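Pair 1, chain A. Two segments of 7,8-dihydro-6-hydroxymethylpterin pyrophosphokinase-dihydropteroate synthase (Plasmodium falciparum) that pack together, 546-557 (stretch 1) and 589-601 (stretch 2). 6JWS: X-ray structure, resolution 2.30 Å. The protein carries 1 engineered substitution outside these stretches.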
# COMPACT_ATOMS: atom_id res chain seq x y z
N ASN A 546 -25.58 -6.87 8.76
CA ASN A 546 -24.33 -6.12 8.77
C ASN A 546 -23.26 -6.98 8.12
O ASN A 546 -22.64 -7.80 8.79
CB ASN A 546 -23.95 -5.75 10.20
CG ASN A 546 -22.79 -4.78 10.25
OD1 ASN A 546 -21.94 -4.76 9.35
ND2 ASN A 546 -22.73 -3.98 11.30
N LEU A 547 -23.05 -6.83 6.81
CA LEU A 547 -22.26 -7.78 6.04
C LEU A 547 -20.93 -8.09 6.74
O LEU A 547 -20.59 -9.25 6.98
CB LEU A 547 -22.05 -7.22 4.63
CG LEU A 547 -20.93 -7.88 3.81
CD1 LEU A 547 -21.43 -9.16 3.15
CD2 LEU A 547 -20.42 -6.91 2.75
N VAL A 548 -20.18 -7.05 7.11
CA VAL A 548 -18.82 -7.26 7.56
C VAL A 548 -18.79 -8.02 8.88
O VAL A 548 -18.00 -8.95 9.05
CB VAL A 548 -18.04 -5.93 7.55
CG1 VAL A 548 -16.77 -6.04 8.39
CG2 VAL A 548 -17.69 -5.54 6.11
N TYR A 549 -19.65 -7.59 9.81
CA TYR A 549 -19.65 -8.11 11.17
C TYR A 549 -20.42 -9.42 11.30
O TYR A 549 -20.06 -10.26 12.14
CB TYR A 549 -20.02 -7.00 12.16
CG TYR A 549 -18.92 -5.96 12.22
CD1 TYR A 549 -17.78 -6.19 12.98
CD2 TYR A 549 -18.98 -4.81 11.45
CE1 TYR A 549 -16.74 -5.27 13.00
CE2 TYR A 549 -17.96 -3.88 11.46
CZ TYR A 549 -16.84 -4.11 12.24
OH TYR A 549 -15.82 -3.20 12.27
N ASP A 550 -21.45 -9.62 10.46
CA ASP A 550 -22.17 -10.89 10.45
C ASP A 550 -21.22 -12.06 10.14
O ASP A 550 -21.22 -13.07 10.84
CB ASP A 550 -23.38 -10.87 9.51
CG ASP A 550 -24.48 -9.89 9.93
OD1 ASP A 550 -24.46 -9.44 11.12
OD2 ASP A 550 -25.34 -9.56 9.06
N ILE A 551 -20.37 -11.88 9.10
CA ILE A 551 -19.44 -12.90 8.65
C ILE A 551 -18.34 -13.12 9.70
O ILE A 551 -18.10 -14.24 10.10
CB ILE A 551 -18.92 -12.55 7.23
CG1 ILE A 551 -20.02 -12.81 6.18
CG2 ILE A 551 -17.64 -13.28 6.90
CD1 ILE A 551 -19.84 -12.02 4.91
N LYS A 552 -17.74 -12.03 10.20
CA LYS A 552 -16.79 -12.08 11.31
C LYS A 552 -17.37 -12.82 12.52
O LYS A 552 -16.72 -13.72 13.08
CB LYS A 552 -16.32 -10.68 11.72
CG LYS A 552 -15.18 -10.66 12.73
CD LYS A 552 -14.76 -9.30 13.28
CE LYS A 552 -13.84 -9.49 14.47
NZ LYS A 552 -12.98 -8.31 14.74
N ASN A 553 -18.57 -12.42 12.95
CA ASN A 553 -19.19 -13.05 14.12
C ASN A 553 -19.45 -14.53 13.86
O ASN A 553 -19.22 -15.35 14.73
CB ASN A 553 -20.44 -12.31 14.63
CG ASN A 553 -20.11 -10.98 15.27
OD1 ASN A 553 -19.07 -10.87 15.93
ND2 ASN A 553 -20.94 -9.96 15.05
N TYR A 554 -19.90 -14.89 12.66
CA TYR A 554 -20.10 -16.28 12.29
C TYR A 554 -18.83 -17.12 12.46
O TYR A 554 -18.85 -18.16 13.11
CB TYR A 554 -20.67 -16.36 10.87
CG TYR A 554 -20.74 -17.76 10.31
CD1 TYR A 554 -19.65 -18.30 9.64
CD2 TYR A 554 -21.91 -18.53 10.42
CE1 TYR A 554 -19.70 -19.58 9.12
CE2 TYR A 554 -21.99 -19.80 9.86
CZ TYR A 554 -20.88 -20.32 9.21
OH TYR A 554 -20.91 -21.58 8.68
N LEU A 555 -17.71 -16.67 11.88
CA LEU A 555 -16.42 -17.34 11.94
C LEU A 555 -15.91 -17.47 13.37
O LEU A 555 -15.38 -18.52 13.74
CB LEU A 555 -15.43 -16.58 11.03
CG LEU A 555 -15.78 -16.68 9.54
CD1 LEU A 555 -14.89 -15.78 8.68
CD2 LEU A 555 -15.70 -18.13 9.07
N GLU A 556 -16.10 -16.42 14.18
CA GLU A 556 -15.70 -16.43 15.59
C GLU A 556 -16.53 -17.45 16.36
O GLU A 556 -15.98 -18.19 17.20
CB GLU A 556 -15.85 -15.04 16.22
CG GLU A 556 -14.78 -14.06 15.74
CD GLU A 556 -14.98 -12.64 16.27
OE1 GLU A 556 -16.12 -12.15 16.25
OE2 GLU A 556 -14.00 -12.02 16.70
N GLN A 557 -17.83 -17.53 16.07
CA GLN A 557 -18.65 -18.57 16.70
C GLN A 557 -18.12 -19.96 16.33
O GLN A 557 -18.00 -20.82 17.19
CB GLN A 557 -20.16 -18.29 16.56
CG GLN A 557 -20.68 -17.18 17.48
CD GLN A 557 -22.07 -16.60 17.26
OE1 GLN A 557 -22.26 -15.37 17.23
NE2 GLN A 557 -23.09 -17.45 17.13
N LYS A 589 -16.55 -5.05 -0.65
CA LYS A 589 -16.68 -4.45 0.66
C LYS A 589 -15.96 -5.29 1.71
O LYS A 589 -15.33 -4.74 2.60
CB LYS A 589 -18.14 -4.25 1.07
CG LYS A 589 -18.31 -3.49 2.39
CD LYS A 589 -19.55 -2.64 2.39
CE LYS A 589 -20.01 -2.27 3.78
NZ LYS A 589 -19.08 -1.31 4.42
N LEU A 590 -16.06 -6.62 1.59
CA LEU A 590 -15.35 -7.48 2.52
C LEU A 590 -13.84 -7.21 2.44
O LEU A 590 -13.19 -7.19 3.47
CB LEU A 590 -15.68 -8.95 2.22
CG LEU A 590 -17.09 -9.39 2.65
CD1 LEU A 590 -17.45 -10.72 2.02
CD2 LEU A 590 -17.22 -9.45 4.17
N LEU A 591 -13.30 -7.06 1.22
CA LEU A 591 -11.89 -6.71 1.00
C LEU A 591 -11.57 -5.34 1.60
O LEU A 591 -10.55 -5.20 2.27
CB LEU A 591 -11.55 -6.75 -0.50
CG LEU A 591 -11.47 -8.14 -1.13
CD1 LEU A 591 -11.34 -8.02 -2.64
CD2 LEU A 591 -10.28 -8.90 -0.59
N GLN A 592 -12.46 -4.36 1.40
CA GLN A 592 -12.19 -3.02 1.92
C GLN A 592 -12.07 -3.06 3.44
O GLN A 592 -11.34 -2.26 4.02
CB GLN A 592 -13.29 -2.02 1.55
CG GLN A 592 -13.33 -1.75 0.05
CD GLN A 592 -14.50 -0.87 -0.32
OE1 GLN A 592 -15.52 -0.85 0.36
NE2 GLN A 592 -14.38 -0.13 -1.42
N ASN A 593 -12.73 -4.05 4.07
CA ASN A 593 -12.86 -4.12 5.51
C ASN A 593 -12.10 -5.31 6.09
O ASN A 593 -12.45 -5.82 7.16
CB ASN A 593 -14.33 -4.10 5.91
CG ASN A 593 -14.92 -2.72 5.71
OD1 ASN A 593 -14.72 -1.84 6.54
ND2 ASN A 593 -15.58 -2.51 4.60
N ILE A 594 -11.05 -5.73 5.39
CA ILE A 594 -10.28 -6.90 5.77
C ILE A 594 -9.53 -6.67 7.08
O ILE A 594 -9.13 -7.62 7.75
CB ILE A 594 -9.38 -7.34 4.59
CG1 ILE A 594 -9.10 -8.84 4.58
CG2 ILE A 594 -8.09 -6.51 4.54
CD1 ILE A 594 -10.34 -9.71 4.43
N HIS A 595 -9.36 -5.41 7.48
CA HIS A 595 -8.63 -5.07 8.69
C HIS A 595 -9.28 -5.70 9.92
O HIS A 595 -8.61 -5.92 10.94
CB HIS A 595 -8.49 -3.54 8.82
CG HIS A 595 -9.79 -2.86 9.10
ND1 HIS A 595 -10.63 -2.40 8.08
CD2 HIS A 595 -10.42 -2.60 10.27
CE1 HIS A 595 -11.72 -1.89 8.61
NE2 HIS A 595 -11.63 -2.01 9.95
N VAL A 596 -10.59 -6.03 9.82
CA VAL A 596 -11.26 -6.59 10.99
C VAL A 596 -10.68 -7.97 11.35
O VAL A 596 -11.00 -8.46 12.43
CB VAL A 596 -12.79 -6.65 10.83
CG1 VAL A 596 -13.45 -5.29 10.61
CG2 VAL A 596 -13.26 -7.73 9.84
N TYR A 597 -9.82 -8.54 10.48
CA TYR A 597 -9.16 -9.84 10.71
C TYR A 597 -7.70 -9.70 11.15
O TYR A 597 -6.95 -10.67 11.08
CB TYR A 597 -9.34 -10.81 9.52
CG TYR A 597 -10.79 -11.13 9.25
CD1 TYR A 597 -11.48 -12.06 10.03
CD2 TYR A 597 -11.50 -10.46 8.27
CE1 TYR A 597 -12.84 -12.33 9.83
CE2 TYR A 597 -12.85 -10.71 8.06
CZ TYR A 597 -13.52 -11.64 8.84
OH TYR A 597 -14.85 -11.88 8.63
N ASP A 598 -7.31 -8.51 11.62
CA ASP A 598 -5.91 -8.19 11.91
C ASP A 598 -5.37 -9.06 13.05
O ASP A 598 -4.17 -9.22 13.16
CB ASP A 598 -5.71 -6.70 12.27
CG ASP A 598 -5.63 -5.77 11.07
OD1 ASP A 598 -5.59 -6.28 9.91
OD2 ASP A 598 -5.63 -4.54 11.28
N GLU A 599 -6.26 -9.61 13.88
CA GLU A 599 -5.87 -10.48 14.98
C GLU A 599 -5.90 -11.95 14.60
O GLU A 599 -5.56 -12.79 15.44
CB GLU A 599 -6.88 -10.37 16.12
CG GLU A 599 -7.11 -8.96 16.60
CD GLU A 599 -5.92 -8.41 17.36
OE1 GLU A 599 -5.65 -8.92 18.47
OE2 GLU A 599 -5.26 -7.49 16.82
N TYR A 600 -6.34 -12.28 13.38
CA TYR A 600 -6.65 -13.67 13.07
C TYR A 600 -5.84 -14.16 11.87
O TYR A 600 -5.57 -13.38 10.96
CB TYR A 600 -8.13 -13.81 12.70
CG TYR A 600 -9.10 -13.55 13.83
CD1 TYR A 600 -9.18 -14.40 14.91
CD2 TYR A 600 -10.01 -12.52 13.77
CE1 TYR A 600 -10.09 -14.18 15.92
CE2 TYR A 600 -10.93 -12.28 14.77
CZ TYR A 600 -10.96 -13.11 15.87
OH TYR A 600 -11.87 -12.89 16.87
N PRO A 601 -5.53 -15.47 11.79
CA PRO A 601 -4.91 -16.01 10.58
C PRO A 601 -5.98 -15.95 9.50
O PRO A 601 -7.11 -16.41 9.71
CB PRO A 601 -4.56 -17.46 10.95
CG PRO A 601 -4.70 -17.54 12.48
CD PRO A 601 -5.75 -16.50 12.82
O HOH W 1 -16.06 -9.88 7.43
O HOH W 2 -15.71 -2.23 9.36

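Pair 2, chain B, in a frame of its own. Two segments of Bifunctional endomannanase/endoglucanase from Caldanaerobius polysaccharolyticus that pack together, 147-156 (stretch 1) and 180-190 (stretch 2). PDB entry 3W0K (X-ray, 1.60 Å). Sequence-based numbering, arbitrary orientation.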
# COMPACT_ATOMS: atom_id res chain seq x y z
N THR B 147 -13.31 3.45 -15.68
CA THR B 147 -14.69 3.10 -15.37
C THR B 147 -14.58 1.79 -14.60
O THR B 147 -13.55 1.12 -14.67
CB THR B 147 -15.55 2.84 -16.64
OG1 THR B 147 -15.04 1.72 -17.36
CG2 THR B 147 -15.56 4.07 -17.54
N ARG B 148 -15.60 1.43 -13.84
CA ARG B 148 -15.55 0.17 -13.11
C ARG B 148 -15.39 -0.98 -14.10
O ARG B 148 -14.68 -1.95 -13.82
CB ARG B 148 -16.81 -0.04 -12.27
CG ARG B 148 -16.88 0.80 -11.01
CD ARG B 148 -18.06 0.37 -10.16
NE ARG B 148 -18.26 1.22 -8.99
CZ ARG B 148 -17.69 1.04 -7.81
NH1 ARG B 148 -16.85 0.04 -7.61
NH2 ARG B 148 -18.00 1.85 -6.80
N GLU B 149 -16.01 -0.85 -15.26
CA GLU B 149 -15.95 -1.87 -16.30
C GLU B 149 -14.56 -2.07 -16.90
O GLU B 149 -14.08 -3.20 -16.98
CB GLU B 149 -16.96 -1.56 -17.41
CG GLU B 149 -17.07 -2.64 -18.47
CD GLU B 149 -18.14 -2.35 -19.51
OE1 GLU B 149 -19.24 -1.90 -19.13
OE2 GLU B 149 -17.88 -2.57 -20.71
N ASN B 150 -13.91 -0.99 -17.34
CA ASN B 150 -12.58 -1.17 -17.93
C ASN B 150 -11.50 -1.53 -16.91
O ASN B 150 -10.56 -2.26 -17.23
CB ASN B 150 -12.17 -0.04 -18.90
CG ASN B 150 -12.07 1.33 -18.26
OD1 ASN B 150 -11.70 1.48 -17.09
ND2 ASN B 150 -12.35 2.36 -19.05
N HIS B 151 -11.67 -1.07 -15.67
CA HIS B 151 -10.72 -1.41 -14.61
C HIS B 151 -10.87 -2.91 -14.33
O HIS B 151 -9.88 -3.63 -14.28
CB HIS B 151 -11.01 -0.61 -13.34
CG HIS B 151 -10.28 -1.12 -12.13
ND1 HIS B 151 -10.89 -1.92 -11.18
CD2 HIS B 151 -9.00 -0.95 -11.72
CE1 HIS B 151 -10.01 -2.22 -10.24
NE2 HIS B 151 -8.86 -1.64 -10.54
N ALA B 152 -12.11 -3.36 -14.17
CA ALA B 152 -12.36 -4.78 -13.91
C ALA B 152 -11.83 -5.66 -15.03
O ALA B 152 -11.20 -6.69 -14.78
CB ALA B 152 -13.86 -5.02 -13.70
N SER B 153 -12.05 -5.24 -16.28
CA SER B 153 -11.58 -6.01 -17.42
C SER B 153 -10.06 -6.16 -17.41
O SER B 153 -9.54 -7.25 -17.66
CB SER B 153 -12.04 -5.37 -18.74
OG SER B 153 -13.45 -5.50 -18.89
N LEU B 154 -9.35 -5.08 -17.08
CA LEU B 154 -7.89 -5.12 -17.02
C LEU B 154 -7.41 -6.00 -15.88
O LEU B 154 -6.47 -6.77 -16.03
CB LEU B 154 -7.30 -3.71 -16.89
CG LEU B 154 -5.77 -3.65 -16.85
CD1 LEU B 154 -5.16 -4.28 -18.11
CD2 LEU B 154 -5.32 -2.21 -16.69
N ILE B 155 -8.05 -5.87 -14.71
CA ILE B 155 -7.68 -6.68 -13.55
C ILE B 155 -7.89 -8.16 -13.86
O ILE B 155 -7.02 -8.98 -13.60
CB ILE B 155 -8.50 -6.27 -12.31
CG1 ILE B 155 -8.14 -4.84 -11.88
CG2 ILE B 155 -8.26 -7.25 -11.16
CD1 ILE B 155 -6.68 -4.65 -11.46
N ILE B 156 -9.03 -8.49 -14.47
CA ILE B 156 -9.34 -9.87 -14.82
C ILE B 156 -8.33 -10.42 -15.83
O ILE B 156 -7.85 -11.55 -15.68
CB ILE B 156 -10.79 -9.99 -15.35
CG1 ILE B 156 -11.78 -9.75 -14.20
CG2 ILE B 156 -11.03 -11.37 -15.96
CD1 ILE B 156 -13.21 -9.56 -14.65
N ASN B 180 -9.65 4.03 -1.91
CA ASN B 180 -10.79 4.32 -1.04
C ASN B 180 -12.08 3.56 -1.30
O ASN B 180 -12.83 3.26 -0.37
CB ASN B 180 -11.14 5.81 -1.14
CG ASN B 180 -10.09 6.70 -0.54
OD1 ASN B 180 -9.35 7.38 -1.25
ND2 ASN B 180 -10.04 6.73 0.78
N ILE B 181 -12.33 3.27 -2.58
CA ILE B 181 -13.57 2.65 -3.02
C ILE B 181 -13.59 1.14 -3.21
O ILE B 181 -12.80 0.59 -3.97
CB ILE B 181 -14.03 3.34 -4.33
CG1 ILE B 181 -14.10 4.86 -4.13
CG2 ILE B 181 -15.38 2.80 -4.80
CD1 ILE B 181 -15.04 5.31 -3.03
N ALA B 182 -14.55 0.49 -2.54
CA ALA B 182 -14.72 -0.96 -2.61
C ALA B 182 -15.15 -1.40 -4.01
O ALA B 182 -15.82 -0.65 -4.73
CB ALA B 182 -15.74 -1.42 -1.57
N MET B 183 -14.81 -2.64 -4.36
CA MET B 183 -15.11 -3.17 -5.69
C MET B 183 -15.90 -4.47 -5.67
O MET B 183 -15.35 -5.54 -5.93
CB MET B 183 -13.79 -3.36 -6.45
CG MET B 183 -12.94 -2.10 -6.51
SD MET B 183 -11.20 -2.42 -6.85
CE MET B 183 -10.71 -3.27 -5.32
N PRO B 184 -17.21 -4.40 -5.40
CA PRO B 184 -18.03 -5.62 -5.37
C PRO B 184 -18.04 -6.37 -6.70
O PRO B 184 -18.22 -7.59 -6.73
CB PRO B 184 -19.42 -5.10 -4.99
CG PRO B 184 -19.41 -3.68 -5.47
CD PRO B 184 -18.03 -3.21 -5.12
N GLU B 185 -17.77 -5.65 -7.79
CA GLU B 185 -17.73 -6.24 -9.12
C GLU B 185 -16.57 -7.22 -9.30
O GLU B 185 -16.57 -8.02 -10.24
CB GLU B 185 -17.69 -5.15 -10.21
CG GLU B 185 -16.45 -4.25 -10.19
CD GLU B 185 -16.54 -3.06 -9.23
OE1 GLU B 185 -17.45 -3.03 -8.37
OE2 GLU B 185 -15.71 -2.15 -9.34
N LEU B 186 -15.59 -7.17 -8.40
CA LEU B 186 -14.44 -8.06 -8.47
C LEU B 186 -14.37 -9.01 -7.27
O LEU B 186 -13.36 -9.67 -7.04
CB LEU B 186 -13.15 -7.25 -8.59
CG LEU B 186 -12.92 -6.53 -9.92
CD1 LEU B 186 -11.79 -5.52 -9.79
CD2 LEU B 186 -12.61 -7.54 -11.02
N ALA B 187 -15.47 -9.09 -6.52
CA ALA B 187 -15.55 -9.94 -5.33
C ALA B 187 -15.32 -11.44 -5.59
O ALA B 187 -14.72 -12.12 -4.76
CB ALA B 187 -16.89 -9.73 -4.64
N HIS B 188 -15.79 -11.93 -6.73
CA HIS B 188 -15.67 -13.35 -7.06
C HIS B 188 -14.35 -13.77 -7.71
O HIS B 188 -14.18 -14.94 -8.07
CB HIS B 188 -16.84 -13.77 -7.94
N LEU B 189 -13.40 -12.84 -7.81
CA LEU B 189 -12.12 -13.14 -8.45
C LEU B 189 -11.13 -13.92 -7.57
O LEU B 189 -10.12 -14.42 -8.07
CB LEU B 189 -11.47 -11.85 -8.96
CG LEU B 189 -10.40 -11.96 -10.04
CD1 LEU B 189 -10.91 -12.79 -11.21
CD2 LEU B 189 -9.99 -10.57 -10.50
N GLY B 190 -11.43 -14.04 -6.28
CA GLY B 190 -10.56 -14.78 -5.38
C GLY B 190 -9.23 -14.09 -5.11
O GLY B 190 -8.19 -14.75 -5.00
O HOH W 3 -13.70 -2.37 -11.22
O HOH W 4 -18.03 0.88 -3.99

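The sharpest difference lies where Val A548 of pair 1 falls on Arg B148 of pair 2, and Val A596 on Glu B185. In pair 1 the two positions meet as hydrocarbon, with Val A548 CG1 4.1 Å from Val A596 CG1. In pair 2 they meet as charges: Arg B148 NH1 forms a salt bridge with Glu B185, 3.0 Å from its OE2, and also donates to Ala B182 O at 3.1 Å. The short, branched valines fill a buried site without polar groups to satisfy, whereas the long arginine, in a more exposed setting, can reach along the second stretch and pair its charge.

The frame beneath this exchange is the same. In both pairs a helix packs against a segment containing a short 3-10 turn, and 14 central residues superpose with an RMSD of 0.8 Å. The match runs from Leu A547 on Thr B147 to Glu A556 on Ile B156, and from Ile A594 on Met B183 to Tyr A600 on Leu B189.

One helical turn on, Lys A552 coincides with Ala B152. The lysine, with all four chi angles t, extends its amine to Val A596 O, and NZ donates a hydrogen bond to that carbonyl at 3.0 Å; its aliphatic shaft meanwhile lies near Val A596 and Tyr A600. Ala B152 offers a single methyl, CB, which rests 3.9 Å from Leu B186 CD2.

That leucine occupies the position of Tyr A597. Both side chains pack on the helix; the tyrosine adds a hydroxyl, and a water bridges the two sides, 2.6 Å from Tyr A597 OH and 2.7 Å from Val A548 O, to which it donates. The side chain of Leu B186 is wholly apolar, with CD1 4.2 Å from Ile B155 CG2 and CD2 4.0 Å from Ile B156 CG1. One of two bridging waters in pair 2 donates to Arg B148 O and Glu B185 OE2, each 2.8 Å from the water oxygen.

Toward the end of the contact the chemistry reverses. Glu A556 and Tyr A600 are joined by a very short hydrogen bond, Tyr A600 OH donating to Glu A556 OE2 at 2.3 Å; a carboxylate and a phenol, both long, can span backbones whose CA atoms stand 9.8 Å apart. Their counterparts, Ile B156 and Leu B189, make an apolar contact, Ile B156 CG1 to Leu B189 CD2 at 4.2 Å, across a narrower CA separation of 7.7 Å. The direct bond between polar side chains thus falls at the Val A548/Arg B148 position in pair 2 but at the Glu A556/Ile B156 position in pair 1, where Lys A552 adds a bond to a backbone carbonyl midway.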